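PDB 4PH6: 3-dehydroquinate dehydratase, which catalyses the cis-dehydration of 3-dehydroquinate to 3-dehydroshikimate through an imine intermediate, the third step of the chorismate pathway. Local coordinates for residues 37-41 with 74-78. Numbering follows the deposited sequence.
Sequences ATASQ and RLGQK
Thr38 and Arg74 bring their CA atoms to 5.1 Å, and Gln41 lies against Gly76, where the C-terminal part of helix 30-40 meets the chain leaving helix 61-73. Gly76, with positive phi, which favours glycine, is the second residue of a type I' turn from Leu75 to Lys78, ahead of strand 80-83. Lys78 is long enough to reach back across the gap: its chain runs extended and bends only at chi4 (62°), so that NZ donates a hydrogen bond to Ser40 O (3.0 Å) from above the carbonyl plane. A water accepts from the same NZ and donates to Ser40 OG and Leu75 O, linking both segments. Ser40 suits this place because its small hydroxyl also donates to Ala37 O, 2.6 Å from OG, on an in-plane lone pair. In this (beta/alpha)8 barrel the contact joins helix 30-40 to the loop after the next helix, in the outer layer, and Ser40 and Leu75 both touch Val48 of strand 47-51. Leu75 CD2 packs 4.2 Å from Ala37 CB, the small alanine allowing close approach. Gln41 extends its amide to Arg74 O, a weak bond bent to 117° at the hydrogen. Arg74's extended chain crosses Thr38, CD 3.3 Å from OG1, while NH1 bonds Gln70 O.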
# COMPACT_ATOMS: atom_id res chain seq x y z
N ALA A 37 2.86 15.59 25.64
CA ALA A 37 4.30 15.46 25.50
C ALA A 37 4.78 14.36 26.41
O ALA A 37 5.53 13.47 26.01
CB ALA A 37 4.98 16.77 25.82
N THR A 38 4.33 14.41 27.66
CA THR A 38 4.68 13.39 28.63
C THR A 38 4.17 12.02 28.15
O THR A 38 4.91 11.04 28.24
CB THR A 38 4.12 13.71 30.03
OG1 THR A 38 4.82 14.84 30.57
CG2 THR A 38 4.29 12.52 30.96
N ALA A 39 2.96 11.99 27.60
CA ALA A 39 2.39 10.76 27.08
C ALA A 39 3.23 10.15 25.94
O ALA A 39 3.29 8.93 25.81
CB ALA A 39 0.95 10.98 26.60
N SER A 40 3.90 10.99 25.13
CA SER A 40 4.70 10.48 24.02
C SER A 40 5.83 9.55 24.51
O SER A 40 6.33 8.72 23.76
CB SER A 40 5.29 11.63 23.19
OG SER A 40 6.39 12.26 23.83
N GLN A 41 6.20 9.67 25.78
CA GLN A 41 7.28 8.87 26.34
C GLN A 41 6.97 7.38 26.36
O GLN A 41 7.88 6.56 26.42
CB GLN A 41 7.63 9.33 27.76
CG GLN A 41 8.22 10.73 27.83
CD GLN A 41 8.63 11.12 29.23
OE1 GLN A 41 9.33 10.37 29.90
NE2 GLN A 41 8.19 12.30 29.68
N ARG A 74 10.04 16.98 28.67
CA ARG A 74 9.19 15.79 28.83
C ARG A 74 9.27 14.79 27.66
O ARG A 74 8.52 13.82 27.63
CB ARG A 74 7.72 16.21 29.02
CG ARG A 74 7.42 17.00 30.30
CD ARG A 74 6.15 17.86 30.16
NE ARG A 74 5.76 18.49 31.42
CZ ARG A 74 6.34 19.57 31.94
NH1 ARG A 74 7.36 20.16 31.32
NH2 ARG A 74 5.90 20.07 33.09
N LEU A 75 10.15 15.02 26.68
CA LEU A 75 10.09 14.20 25.46
C LEU A 75 10.90 12.91 25.51
O LEU A 75 10.95 12.21 24.52
CB LEU A 75 10.53 15.02 24.25
CG LEU A 75 9.42 15.87 23.64
CD1 LEU A 75 9.81 16.34 22.25
CD2 LEU A 75 8.12 15.08 23.55
N GLY A 76 11.54 12.61 26.64
CA GLY A 76 12.32 11.39 26.78
C GLY A 76 13.38 11.21 25.70
O GLY A 76 13.70 10.08 25.30
N GLN A 77 13.90 12.35 25.23
CA GLN A 77 14.99 12.46 24.26
C GLN A 77 14.55 12.09 22.84
O GLN A 77 15.38 11.73 22.00
CB GLN A 77 16.20 11.62 24.72
CG GLN A 77 17.55 12.00 24.10
CD GLN A 77 18.01 13.45 24.37
OE1 GLN A 77 17.45 14.17 25.19
NE2 GLN A 77 19.05 13.87 23.66
N LYS A 78 13.25 12.19 22.57
CA LYS A 78 12.74 12.14 21.20
C LYS A 78 12.85 13.52 20.53
O LYS A 78 12.53 14.53 21.15
CB LYS A 78 11.28 11.67 21.16
CG LYS A 78 11.04 10.22 21.53
CD LYS A 78 9.62 9.80 21.10
CE LYS A 78 9.25 8.43 21.63
NZ LYS A 78 9.23 8.41 23.10
O HOH W 1 8.56 10.95 24.39
O HOH W 2 8.36 5.50 23.16